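PDB 3OF7: guanine nucleotide exchange factor SRM1 from Saccharomyces cerevisiae, which promotes the exchange of GDP for GTP on the GTPases GSP1 and GSP2, binds chromatin, and controls RNA metabolism and transport. Local coordinates for residues A[80-83]-A[84-88]; A[425-428]-A[429-432]; A[246-249]-A[250-254]; A[174-178]-A[179-183]; A[139-142]-A[143-146]. All coordinates share one frame; numbering follows the deposited sequence.

Overall arrangement
All five contacts are local turns and bends in the seven-bladed beta-propeller of the RCC1 family. Interaction 1 is the most buried: a carboxylate gathers backbone N-H groups inside a turn between two blade strands. Interactions 2, 4 and 5 are partly buried. Interaction 2 rests on an amide, a hydroxyl and two waters, interaction 4 on backbone bonds with a bulge, interaction 5 on a proline-rich helical turn with apolar side chains. Interaction 3 lies at the surface around a salt bridge. Two pairs touch: Val88 and Ser86 of interaction 1 meet Phe141 and Leu144 of interaction 5, and Leu246 and Leu249 of interaction 3 pack on the hairpin of interaction 4.

Interaction 1: A[80-83]-A[84-88]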
loop_
_atom_site.group_PDB
_atom_site.type_symbol
_atom_site.label_atom_id
_atom_site.label_comp_id
_atom_site.label_asym_id
_atom_site.label_seq_id
_atom_site.Cartn_x
_atom_site.Cartn_y
_atom_site.Cartn_z
ATOM N N LEU A 80 -4.657 -6.009 -7.493
ATOM C CA LEU A 80 -5.990 -5.837 -8.032
ATOM C C LEU A 80 -5.992 -4.542 -8.821
ATOM O O LEU A 80 -5.352 -3.584 -8.417
ATOM C CB LEU A 80 -7.005 -5.737 -6.895
ATOM C CG LEU A 80 -6.958 -6.843 -5.837
ATOM C CD1 LEU A 80 -7.922 -6.490 -4.708
ATOM C CD2 LEU A 80 -7.281 -8.228 -6.434
ATOM N N ALA A 81 -6.720 -4.517 -9.938
ATOM C CA ALA A 81 -6.896 -3.295 -10.706
ATOM C C ALA A 81 -8.366 -3.075 -11.065
ATOM O O ALA A 81 -9.162 -4.026 -11.106
ATOM C CB ALA A 81 -6.012 -3.306 -11.964
ATOM N N LEU A 82 -8.719 -1.813 -11.294
ATOM C CA LEU A 82 -10.096 -1.439 -11.593
ATOM C C LEU A 82 -10.154 -0.685 -12.909
ATOM O O LEU A 82 -9.339 0.206 -13.149
ATOM C CB LEU A 82 -10.642 -0.543 -10.481
ATOM C CG LEU A 82 -12.143 -0.250 -10.471
ATOM C CD1 LEU A 82 -12.910 -1.511 -10.148
ATOM C CD2 LEU A 82 -12.423 0.829 -9.450
ATOM N N ASP A 83 -11.125 -1.030 -13.749
ATOM C CA ASP A 83 -11.287 -0.332 -15.013
ATOM C C ASP A 83 -12.470 0.642 -15.007
ATOM O O ASP A 83 -13.174 0.786 -13.997
ATOM C CB ASP A 83 -11.335 -1.315 -16.203
ATOM C CG ASP A 83 -12.557 -2.230 -16.191
ATOM O OD1 ASP A 83 -13.628 -1.835 -15.671
ATOM O OD2 ASP A 83 -12.441 -3.349 -16.744
ATOM N N GLU A 84 -12.676 1.318 -16.133
ATOM C CA GLU A 84 -13.743 2.310 -16.245
ATOM C C GLU A 84 -15.150 1.763 -15.987
ATOM O O GLU A 84 -16.015 2.499 -15.496
ATOM C CB GLU A 84 -13.689 3.001 -17.606
ATOM C CG GLU A 84 -12.582 4.038 -17.702
ATOM C CD GLU A 84 -12.467 4.632 -19.093
ATOM O OE1 GLU A 84 -13.330 4.342 -19.958
ATOM O OE2 GLU A 84 -11.503 5.385 -19.314
ATOM N N GLU A 85 -15.373 0.490 -16.323
ATOM C CA GLU A 85 -16.698 -0.079 -16.084
ATOM C C GLU A 85 -16.766 -0.818 -14.747
ATOM O O GLU A 85 -17.704 -1.577 -14.472
ATOM C CB GLU A 85 -17.175 -0.920 -17.268
ATOM C CG GLU A 85 -17.466 -0.068 -18.502
ATOM C CD GLU A 85 -18.127 1.265 -18.159
ATOM O OE1 GLU A 85 -17.595 2.324 -18.564
ATOM O OE2 GLU A 85 -19.179 1.263 -17.484
ATOM N N SER A 86 -15.792 -0.520 -13.889
ATOM C CA SER A 86 -15.712 -1.067 -12.534
ATOM C C SER A 86 -15.541 -2.602 -12.470
ATOM O O SER A 86 -15.928 -3.239 -11.483
ATOM C CB SER A 86 -16.902 -0.589 -11.687
ATOM O OG SER A 86 -16.701 -0.870 -10.315
ATOM N N ASN A 87 -14.954 -3.192 -13.508
ATOM C CA ASN A 87 -14.510 -4.588 -13.417
ATOM C C ASN A 87 -13.224 -4.646 -12.608
ATOM O O ASN A 87 -12.385 -3.749 -12.710
ATOM C CB ASN A 87 -14.251 -5.201 -14.790
ATOM C CG ASN A 87 -15.522 -5.416 -15.591
ATOM O OD1 ASN A 87 -16.415 -6.178 -15.197
ATOM N ND2 ASN A 87 -15.597 -4.755 -16.733
ATOM N N VAL A 88 -13.085 -5.706 -11.817
ATOM C CA VAL A 88 -11.878 -5.944 -11.034
ATOM C C VAL A 88 -10.966 -6.955 -11.729
ATOM O O VAL A 88 -11.380 -8.087 -12.031
ATOM C CB VAL A 88 -12.215 -6.411 -9.590
ATOM C CG1 VAL A 88 -10.944 -6.616 -8.766
ATOM C CG2 VAL A 88 -13.140 -5.406 -8.899
#
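Asp83 and Asn87 meet across the bend that ends strand 78-83, and the Asp83 carboxylate is the hub of the contact. Among the polar bonds, Asn87 N donates to Asp83 OD1 at 2.9 Å, reaching the oxygen from above the carboxylate plane, 46° out of it. Glu85 N makes a weaker, bent bond to the same oxygen, and Asn87 ND2 a weak one to OD2. The Asp83 side chain can reach inward because CG sits between the backbone N and the carbonyl carbon (chi1 66°). The carboxylate plane stands 89° from that of the Asn87 amide, and Asn87 CB comes within 3.2 Å of Asp83 OD2.

The backbone supplies the frame. A type I turn runs from Asp83 to Ser86, with Ser86 N 2.9 Å from Asp83 O, and Asp83 N donates in the carbonyl plane to Asn87 O at 3.2 Å. Leu82 and Val88 form an antiparallel non-hydrogen-bonded pair, flanked by CA-H...O contacts from Leu82 CA to Asn87 O and from Val88 CA to Ala81 O.

The apolar part lies on the face shared by Leu82 and Val88, where Leu82 CD1 is 4.1 Å from Val88 CG2. The same methyl lies 3.8 Å from Ser86 OG, which is hydrogen-bonded to Val150 N.

Trp89 NE1 also hydrogen-bonds to Asp83 OD2, and Arg138 NH1 to Asn87 OD1. The turn closes the beta hairpin of antiparallel strands 78-83 and 88-92 in one propeller blade, while Leu80, Leu82 and Val88 pack on Leu153 of strand 150-155 in the next sheet.

Interaction 2: A[425-428]-A[429-432]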
loop_
_atom_site.group_PDB
_atom_site.type_symbol
_atom_site.label_atom_id
_atom_site.label_comp_id
_atom_site.label_asym_id
_atom_site.label_seq_id
_atom_site.Cartn_x
_atom_site.Cartn_y
_atom_site.Cartn_z
ATOM N N LYS A 425 14.590 6.791 -14.405
ATOM C CA LYS A 425 14.685 7.219 -15.800
ATOM C C LYS A 425 14.884 5.987 -16.672
ATOM O O LYS A 425 15.895 5.291 -16.550
ATOM C CB LYS A 425 15.856 8.192 -15.973
ATOM C CG LYS A 425 15.942 8.871 -17.337
ATOM C CD LYS A 425 17.078 9.893 -17.340
ATOM C CE LYS A 425 17.181 10.619 -18.674
ATOM N NZ LYS A 425 18.256 11.663 -18.622
ATOM N N ASN A 426 13.895 5.693 -17.512
ATOM C CA ASN A 426 14.004 4.639 -18.522
ATOM C C ASN A 426 13.125 5.013 -19.698
ATOM O O ASN A 426 12.207 5.825 -19.543
ATOM C CB ASN A 426 13.709 3.219 -17.958
ATOM C CG ASN A 426 12.225 2.819 -18.019
ATOM O OD1 ASN A 426 11.333 3.591 -17.670
ATOM N ND2 ASN A 426 11.973 1.579 -18.417
ATOM N N THR A 427 13.414 4.449 -20.868
ATOM C CA THR A 427 12.682 4.782 -22.096
ATOM C C THR A 427 11.160 4.708 -21.916
ATOM O O THR A 427 10.442 5.627 -22.296
ATOM C CB THR A 427 13.117 3.880 -23.282
ATOM O OG1 THR A 427 14.545 3.873 -23.379
ATOM C CG2 THR A 427 12.525 4.378 -24.604
ATOM N N ALA A 428 10.681 3.627 -21.309
ATOM C CA ALA A 428 9.241 3.372 -21.197
ATOM C C ALA A 428 8.465 4.470 -20.474
ATOM O O ALA A 428 7.311 4.733 -20.809
ATOM C CB ALA A 428 8.995 2.028 -20.531
ATOM N N THR A 429 9.097 5.121 -19.502
ATOM C CA THR A 429 8.380 6.061 -18.638
ATOM C C THR A 429 8.958 7.475 -18.592
ATOM O O THR A 429 8.393 8.335 -17.924
ATOM C CB THR A 429 8.275 5.530 -17.176
ATOM O OG1 THR A 429 9.587 5.399 -16.613
ATOM C CG2 THR A 429 7.578 4.187 -17.136
ATOM N N GLN A 430 10.061 7.726 -19.301
ATOM C CA GLN A 430 10.743 9.017 -19.190
ATOM C C GLN A 430 9.883 10.210 -19.617
ATOM O O GLN A 430 10.100 11.317 -19.142
ATOM C CB GLN A 430 12.073 9.018 -19.949
ATOM C CG GLN A 430 11.941 8.894 -21.463
ATOM C CD GLN A 430 13.301 8.797 -22.164
ATOM O OE1 GLN A 430 14.351 9.048 -21.565
ATOM N NE2 GLN A 430 13.274 8.421 -23.433
ATOM N N ASP A 431 8.913 9.979 -20.500
ATOM C CA ASP A 431 8.028 11.049 -20.946
ATOM C C ASP A 431 6.584 10.841 -20.472
ATOM O O ASP A 431 5.624 11.363 -21.064
ATOM C CB ASP A 431 8.128 11.219 -22.465
ATOM C CG ASP A 431 9.517 11.638 -22.904
ATOM O OD1 ASP A 431 10.122 12.501 -22.236
ATOM O OD2 ASP A 431 10.014 11.107 -23.919
ATOM N N HIS A 432 6.440 10.069 -19.396
ATOM C CA HIS A 432 5.125 9.848 -18.795
ATOM C C HIS A 432 4.932 10.713 -17.573
ATOM O O HIS A 432 5.881 10.999 -16.835
ATOM C CB HIS A 432 4.930 8.383 -18.397
ATOM C CG HIS A 432 4.374 7.528 -19.487
ATOM N ND1 HIS A 432 5.113 7.148 -20.587
ATOM C CD2 HIS A 432 3.152 6.963 -19.640
ATOM C CE1 HIS A 432 4.368 6.394 -21.375
ATOM N NE2 HIS A 432 3.177 6.258 -20.818
HETATM O O HOH W 1 11.522 7.258 -16.629
HETATM O O HOH W 2 7.570 7.842 -21.706
#
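Asn426 OD1 and Thr429 OG1 are 2.7 Å apart, with the hydroxyl donating nearly along the C=O axis (172° at the oxygen). Thr429 N adds a weak bond to the same OD1, and a firmer one of 3.2 Å to Asn426 O. Gln430 N also leans on Asn426 O, weakly.

Water forms the next layer. One molecule accepts from Asn426 N and donates to Thr429 OG1 at 2.7 Å, so the hydroxyl both gives and receives. A second donates to Ala428 O, accepts from Asp431 N at 2.8 Å, and lies in the plane of the His432 ring at its edge, 2.8 Å from ND1.

Farther out, a type I turn from Thr429 to His432 is closed by His432 N on Thr429 O. Asp30 holds His432 NE2, Phe32 meets the ring edge-to-face, and Pro56 O takes Asn426 ND2. Their strands, 30-34 and 56-58, share a sheet with 432-439 and 443-450, the blade that closes the propeller ring.

Chemically, an uncharged amide and a hydroxyl, with backbone N-H groups on Asn426 O, hold the bend before strand 432-439. With both ends of the Asn426 amide engaged, its flip is probably fixed.

Interaction 3: A[246-249]-A[250-254]; sequences LKTL and DPRPF
This is a surface contact in which the Arg252 guanidinium lies across Thr248, at the point where the loop after strand 225-229 enters the short strand 252-253. The two side chains cross at about a right angle. Thr248 CB sits 3.7 Å from Arg252 CZ, over the centre of one guanidinium face, while Thr248 CG2 reaches to 3.8 Å from Arg252 NH1. It is therefore carbon, rather than the hydroxyl, that meets the flat cation; Thr248 OG1 is bonded to Phe244 O.

Asp250 fixes how the guanidinium is turned. Its OD1 accepts from Arg252 NH2 at 3.2 Å with the syn lone pair, and lies only 1° out of the guanidinium plane. Two weak bonds from NE, one to each carboxylate oxygen, complete the salt bridge. Arg252 can span this distance because its chain is extended from CG to NE, leaving with CG anti to the carbonyl carbon (chi1 -74°).

The backbone bends sharply at Leu249, between the two residues that meet the guanidinium, Thr248 and Asp250. Leu249 is the centre of an inverse gamma turn, in which Asp250 N bonds weakly to Thr248 O at 2.9 Å, overlapping the end of the type I turn from Leu246 to Leu249.

Asp250 OD1 has a second partner in Gln186. Arg252 is paired by its backbone with Ala227 on strand 225-229, at the outer edge of this four-stranded blade, and Leu249 packs on Leu182 of strand 180-183.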
loop_
_atom_site.group_PDB
_atom_site.type_symbol
_atom_site.label_atom_id
_atom_site.label_comp_id
_atom_site.label_asym_id
_atom_site.label_seq_id
_atom_site.Cartn_x
_atom_site.Cartn_y
_atom_site.Cartn_z
ATOM N N LEU A 246 -10.087 -17.188 16.275
ATOM C CA LEU A 246 -11.050 -17.484 15.224
ATOM C C LEU A 246 -12.460 -17.018 15.588
ATOM O O LEU A 246 -13.199 -16.537 14.723
ATOM C CB LEU A 246 -11.040 -18.970 14.845
ATOM C CG LEU A 246 -9.814 -19.485 14.077
ATOM C CD1 LEU A 246 -9.908 -20.991 13.833
ATOM C CD2 LEU A 246 -9.623 -18.747 12.757
ATOM N N LYS A 247 -12.823 -17.151 16.865
ATOM C CA LYS A 247 -14.127 -16.679 17.351
ATOM C C LYS A 247 -14.348 -15.204 17.025
ATOM O O LYS A 247 -15.482 -14.785 16.774
ATOM C CB LYS A 247 -14.269 -16.915 18.859
ATOM C CG LYS A 247 -14.535 -18.373 19.248
ATOM C CD LYS A 247 -14.411 -18.562 20.778
ATOM C CE LYS A 247 -14.452 -20.043 21.166
ATOM N NZ LYS A 247 -14.153 -20.258 22.617
ATOM N N THR A 248 -13.259 -14.429 17.008
ATOM C CA THR A 248 -13.342 -12.983 16.807
ATOM C C THR A 248 -12.729 -12.514 15.473
ATOM O O THR A 248 -12.411 -11.340 15.322
ATOM C CB THR A 248 -12.699 -12.196 17.973
ATOM O OG1 THR A 248 -11.276 -12.395 17.976
ATOM C CG2 THR A 248 -13.291 -12.615 19.337
ATOM N N LEU A 249 -12.582 -13.434 14.522
ATOM C CA LEU A 249 -12.012 -13.122 13.205
ATOM C C LEU A 249 -13.073 -12.503 12.283
ATOM O O LEU A 249 -13.545 -13.133 11.332
ATOM C CB LEU A 249 -11.358 -14.365 12.578
ATOM C CG LEU A 249 -10.558 -14.223 11.273
ATOM C CD1 LEU A 249 -9.302 -13.367 11.495
ATOM C CD2 LEU A 249 -10.170 -15.584 10.732
ATOM N N ASP A 250 -13.444 -11.268 12.608
ATOM C CA ASP A 250 -14.374 -10.455 11.811
ATOM C C ASP A 250 -14.138 -8.987 12.165
ATOM O O ASP A 250 -13.634 -8.695 13.256
ATOM C CB ASP A 250 -15.841 -10.859 12.044
ATOM C CG ASP A 250 -16.254 -10.764 13.497
ATOM O OD1 ASP A 250 -16.017 -11.734 14.241
ATOM O OD2 ASP A 250 -16.812 -9.719 13.893
ATOM N N PRO A 251 -14.492 -8.050 11.257
ATOM C CA PRO A 251 -14.107 -6.653 11.513
ATOM C C PRO A 251 -14.746 -6.103 12.782
ATOM O O PRO A 251 -15.956 -6.220 12.957
ATOM C CB PRO A 251 -14.619 -5.902 10.267
ATOM C CG PRO A 251 -14.690 -6.953 9.203
ATOM C CD PRO A 251 -15.130 -8.204 9.940
ATOM N N ARG A 252 -13.923 -5.522 13.651
ATOM C CA ARG A 252 -14.357 -5.058 14.962
ATOM C C ARG A 252 -13.672 -3.753 15.330
ATOM O O ARG A 252 -12.487 -3.572 15.032
ATOM C CB ARG A 252 -14.046 -6.120 16.029
ATOM C CG ARG A 252 -14.975 -7.322 15.994
ATOM C CD ARG A 252 -14.442 -8.463 16.844
ATOM N NE ARG A 252 -15.231 -9.674 16.656
ATOM C CZ ARG A 252 -15.907 -10.293 17.619
ATOM N NH1 ARG A 252 -15.878 -9.828 18.861
ATOM N NH2 ARG A 252 -16.594 -11.389 17.337
ATOM N N PRO A 253 -14.405 -2.845 16.004
ATOM C CA PRO A 253 -13.788 -1.622 16.487
ATOM C C PRO A 253 -12.941 -1.913 17.722
ATOM O O PRO A 253 -12.925 -3.040 18.212
ATOM C CB PRO A 253 -14.992 -0.733 16.829
ATOM C CG PRO A 253 -16.062 -1.708 17.230
ATOM C CD PRO A 253 -15.811 -2.970 16.446
ATOM N N PHE A 254 -12.228 -0.909 18.200
ATOM C CA PHE A 254 -11.310 -1.085 19.316
ATOM C C PHE A 254 -11.127 0.238 20.041
ATOM O O PHE A 254 -10.056 0.532 20.582
ATOM C CB PHE A 254 -9.967 -1.690 18.841
ATOM C CG PHE A 254 -9.379 -1.012 17.630
ATOM C CD1 PHE A 254 -8.428 -0.008 17.775
ATOM C CD2 PHE A 254 -9.766 -1.388 16.346
ATOM C CE1 PHE A 254 -7.871 0.625 16.656
ATOM C CE2 PHE A 254 -9.219 -0.758 15.221
ATOM C CZ PHE A 254 -8.270 0.253 15.386
#

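Interaction 4: A[174-178]-A[179-183]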
loop_
_atom_site.group_PDB
_atom_site.type_symbol
_atom_site.label_atom_id
_atom_site.label_comp_id
_atom_site.label_asym_id
_atom_site.label_seq_id
_atom_site.Cartn_x
_atom_site.Cartn_y
_atom_site.Cartn_z
ATOM N N THR A 174 -7.499 -15.085 2.250
ATOM C CA THR A 174 -7.374 -15.535 3.640
ATOM C C THR A 174 -6.397 -14.650 4.404
ATOM O O THR A 174 -5.732 -13.799 3.802
ATOM C CB THR A 174 -6.921 -17.026 3.732
ATOM O OG1 THR A 174 -7.186 -17.531 5.049
ATOM C CG2 THR A 174 -5.419 -17.181 3.432
ATOM N N PHE A 175 -6.327 -14.830 5.721
ATOM C CA PHE A 175 -5.253 -14.243 6.515
ATOM C C PHE A 175 -4.322 -15.331 7.018
ATOM O O PHE A 175 -4.764 -16.339 7.593
ATOM C CB PHE A 175 -5.790 -13.447 7.711
ATOM C CG PHE A 175 -6.807 -12.409 7.343
ATOM C CD1 PHE A 175 -8.163 -12.639 7.561
ATOM C CD2 PHE A 175 -6.413 -11.205 6.770
ATOM C CE1 PHE A 175 -9.126 -11.667 7.214
ATOM C CE2 PHE A 175 -7.364 -10.229 6.423
ATOM C CZ PHE A 175 -8.727 -10.469 6.646
ATOM N N ARG A 176 -3.029 -15.121 6.796
ATOM C CA ARG A 176 -2.015 -15.946 7.418
ATOM C C ARG A 176 -1.571 -15.348 8.749
ATOM O O ARG A 176 -1.961 -14.244 9.124
ATOM C CB ARG A 176 -0.813 -16.125 6.485
ATOM C CG ARG A 176 -1.063 -17.070 5.322
ATOM C CD ARG A 176 0.204 -17.231 4.492
ATOM N NE ARG A 176 -0.044 -17.981 3.265
ATOM C CZ ARG A 176 0.010 -19.307 3.166
ATOM N NH1 ARG A 176 0.312 -20.052 4.224
ATOM N NH2 ARG A 176 -0.242 -19.886 2.000
ATOM N N CYS A 177 -0.764 -16.116 9.467
ATOM C CA CYS A 177 -0.135 -15.686 10.696
ATOM C C CYS A 177 1.288 -16.256 10.684
ATOM O O CYS A 177 1.703 -16.880 9.701
ATOM C CB CYS A 177 -0.927 -16.211 11.892
ATOM S SG CYS A 177 -1.103 -17.998 11.881
ATOM N N ASN A 178 2.025 -16.059 11.774
ATOM C CA ASN A 178 3.439 -16.456 11.839
ATOM C C ASN A 178 3.719 -17.897 11.394
ATOM O O ASN A 178 4.778 -18.178 10.819
ATOM C CB ASN A 178 4.001 -16.229 13.255
ATOM C CG ASN A 178 3.995 -14.761 13.670
ATOM O OD1 ASN A 178 3.823 -13.866 12.842
ATOM N ND2 ASN A 178 4.182 -14.512 14.966
ATOM N N GLU A 179 2.765 -18.795 11.639
ATOM C CA GLU A 179 2.995 -20.240 11.497
ATOM C C GLU A 179 2.185 -20.945 10.402
ATOM O O GLU A 179 2.452 -22.111 10.084
ATOM C CB GLU A 179 2.822 -20.963 12.848
ATOM C CG GLU A 179 1.605 -20.539 13.672
ATOM C CD GLU A 179 1.876 -19.334 14.568
ATOM O OE1 GLU A 179 2.789 -19.405 15.422
ATOM O OE2 GLU A 179 1.169 -18.316 14.420
ATOM N N GLY A 180 1.211 -20.252 9.818
ATOM C CA GLY A 180 0.454 -20.818 8.707
ATOM C C GLY A 180 -0.777 -20.000 8.390
ATOM O O GLY A 180 -0.779 -18.779 8.551
ATOM N N ILE A 181 -1.826 -20.676 7.938
ATOM C CA ILE A 181 -3.103 -20.015 7.653
ATOM C C ILE A 181 -3.891 -19.844 8.952
ATOM O O ILE A 181 -4.097 -20.815 9.694
ATOM C CB ILE A 181 -3.914 -20.796 6.576
ATOM C CG1 ILE A 181 -3.150 -20.778 5.244
ATOM C CG2 ILE A 181 -5.344 -20.215 6.402
ATOM C CD1 ILE A 181 -3.550 -21.865 4.256
ATOM N N LEU A 182 -4.291 -18.606 9.247
ATOM C CA LEU A 182 -5.207 -18.345 10.357
ATOM C C LEU A 182 -6.619 -18.689 9.886
ATOM O O LEU A 182 -7.266 -19.580 10.445
ATOM C CB LEU A 182 -5.126 -16.893 10.853
ATOM C CG LEU A 182 -6.035 -16.460 12.016
ATOM C CD1 LEU A 182 -5.952 -17.451 13.192
ATOM C CD2 LEU A 182 -5.719 -15.040 12.494
ATOM N N GLY A 183 -7.066 -18.009 8.829
ATOM C CA GLY A 183 -8.408 -18.217 8.277
ATOM C C GLY A 183 -8.936 -16.937 7.660
ATOM O O GLY A 183 -8.225 -15.924 7.588
#
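Arg176 and Ile181 cross obliquely, Ile181 CG1 lying 3.6 Å above the plane of the Arg176 guanidinium, over one face and displaced toward its rim. The nearest pair is Arg176 NH1 and Ile181 CG1, at 3.7 Å. The chain of Arg176, extended from CG to NE, carries the cation alongside strand 180-183. The other branch of Ile181 takes a different partner: CG2 stands anti to the backbone N and comes within 3.5 Å of Thr174 OG1, a hydroxyl bonded to Lys190 O. Trimming Ile181 to an alanine would probably leave that guanidinium face without its aliphatic cover and open a gap beside Thr174.

Cys177 and Leu182 meet differently, with Cys177 SG 4.3 Å from Leu182 CB. The Phe175 ring extends past the hairpin, but its edge at CD1 is 3.3 Å from Gly183 O, close to the ring plane; Trp228 meets this ring edge-to-face.

Backbone bonds set the register that brings these side chains together. Phe175 N donates to Gly183 O, while Phe175 O accepts in its carbonyl plane from both Leu182 N (2.8 Å) and Gly183 N (3.1 Å). Two residues opposite one make a classic beta bulge. Beyond it, Cys177 N bonds to Gly180 O at 2.8 Å.

With the backbone angles of Gly183, a side chain would collide with the carbonyl oxygen of Leu182, so the position calls for glycine. The chemistry is thus mainly backbone hydrogen bonding, with one carbonyl gripped twice, and a cation laid against hydrocarbon at the partly exposed side.

Interaction 5: A[139-142]-A[143-146]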
loop_
_atom_site.group_PDB
_atom_site.type_symbol
_atom_site.label_atom_id
_atom_site.label_comp_id
_atom_site.label_asym_id
_atom_site.label_seq_id
_atom_site.Cartn_x
_atom_site.Cartn_y
_atom_site.Cartn_z
ATOM N N GLU A 139 -20.323 -11.204 -12.471
ATOM C CA GLU A 139 -21.386 -11.802 -11.664
ATOM C C GLU A 139 -20.942 -12.035 -10.232
ATOM O O GLU A 139 -21.772 -12.094 -9.335
ATOM C CB GLU A 139 -21.873 -13.123 -12.277
ATOM C CG GLU A 139 -22.057 -13.102 -13.789
ATOM C CD GLU A 139 -20.795 -13.513 -14.536
ATOM O OE1 GLU A 139 -20.392 -14.696 -14.430
ATOM O OE2 GLU A 139 -20.215 -12.657 -15.240
ATOM N N SER A 140 -19.628 -12.140 -10.022
ATOM C CA SER A 140 -19.053 -12.305 -8.686
ATOM C C SER A 140 -19.297 -11.095 -7.789
ATOM O O SER A 140 -19.154 -11.189 -6.569
ATOM C CB SER A 140 -17.550 -12.592 -8.769
ATOM O OG SER A 140 -17.312 -13.809 -9.453
ATOM N N PHE A 141 -19.668 -9.967 -8.395
ATOM C CA PHE A 141 -19.988 -8.758 -7.641
ATOM C C PHE A 141 -21.418 -8.302 -7.915
ATOM O O PHE A 141 -21.633 -7.457 -8.793
ATOM C CB PHE A 141 -19.024 -7.610 -7.978
ATOM C CG PHE A 141 -17.576 -7.918 -7.717
ATOM C CD1 PHE A 141 -17.064 -7.893 -6.422
ATOM C CD2 PHE A 141 -16.712 -8.189 -8.776
ATOM C CE1 PHE A 141 -15.715 -8.149 -6.182
ATOM C CE2 PHE A 141 -15.357 -8.460 -8.545
ATOM C CZ PHE A 141 -14.862 -8.442 -7.243
ATOM N N PRO A 142 -22.401 -8.843 -7.159
ATOM C CA PRO A 142 -23.801 -8.406 -7.329
ATOM C C PRO A 142 -24.076 -6.889 -7.297
ATOM O O PRO A 142 -24.991 -6.441 -7.990
ATOM C CB PRO A 142 -24.532 -9.124 -6.188
ATOM C CG PRO A 142 -23.767 -10.391 -6.021
ATOM C CD PRO A 142 -22.308 -9.982 -6.222
ATOM N N PRO A 143 -23.328 -6.095 -6.491
ATOM C CA PRO A 143 -23.644 -4.667 -6.572
ATOM C C PRO A 143 -23.504 -4.040 -7.968
ATOM O O PRO A 143 -24.167 -3.042 -8.240
ATOM C CB PRO A 143 -22.651 -4.031 -5.592
ATOM C CG PRO A 143 -22.455 -5.094 -4.559
ATOM C CD PRO A 143 -22.434 -6.379 -5.351
ATOM N N LEU A 144 -22.680 -4.623 -8.837
ATOM C CA LEU A 144 -22.435 -4.052 -10.161
ATOM C C LEU A 144 -23.685 -4.053 -11.042
ATOM O O LEU A 144 -23.944 -3.081 -11.763
ATOM C CB LEU A 144 -21.286 -4.765 -10.879
ATOM C CG LEU A 144 -19.888 -4.607 -10.266
ATOM C CD1 LEU A 144 -18.881 -5.463 -11.023
ATOM C CD2 LEU A 144 -19.440 -3.144 -10.222
ATOM N N ALA A 145 -24.446 -5.143 -10.971
ATOM C CA ALA A 145 -25.709 -5.271 -11.711
ATOM C C ALA A 145 -26.776 -4.291 -11.207
ATOM O O ALA A 145 -27.709 -3.961 -11.937
ATOM C CB ALA A 145 -26.222 -6.703 -11.646
ATOM N N GLU A 146 -26.623 -3.830 -9.967
ATOM C CA GLU A 146 -27.527 -2.840 -9.376
ATOM C C GLU A 146 -27.081 -1.404 -9.665
ATOM O O GLU A 146 -27.692 -0.447 -9.180
ATOM C CB GLU A 146 -27.645 -3.042 -7.859
ATOM C CG GLU A 146 -28.041 -4.445 -7.409
ATOM C CD GLU A 146 -28.906 -4.439 -6.159
ATOM O OE1 GLU A 146 -28.525 -3.800 -5.153
ATOM O OE2 GLU A 146 -29.978 -5.082 -6.182
HETATM O O HOH W 3 -23.200 -8.187 -11.007
#
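The Phe141 ring is approached obliquely by Leu144, whose CD1 lies 4.1 Å from Phe141 CD2, while the closer touch is at the root of the ring, with Leu144 CD1 3.7 Å from Phe141 CB. The two side chains lie side by side and point the same way, each with CG anti to its own carbonyl carbon (chi1 -58° for Phe141 and -66° for Leu144). Pro195 and Ile136 also touch the Phe141 side chain, and its CE2 meets Val88 CG2. The Pro142 and Pro143 rings also run alongside each other, Pro142 CB being 3.6 Å from Pro143 CD.

A single helical turn lines these groups up. Leu144 N donates to Phe141 O at 3.0 Å, from 40° above the carbonyl plane, and Ala145 N bonds weakly to Pro142 O. Water also donates to Phe141 O, at 2.8 Å.

Helix 142-145 connects strand 134-135 of one blade to strand 150-155 of the next, with Phe141 and both prolines on Tyr170 of strand 169-177. Replacing Leu144 by a serine would probably leave Phe141 CB without its methyl neighbour and weaken the packing against Phe164 and Ser86.

Prolines suit the start of a helical turn, where a backbone N-H would have no partner within the turn. The result is a short turn whose buried side is apolar and whose carbonyl at Phe141 is shared between an amide and water.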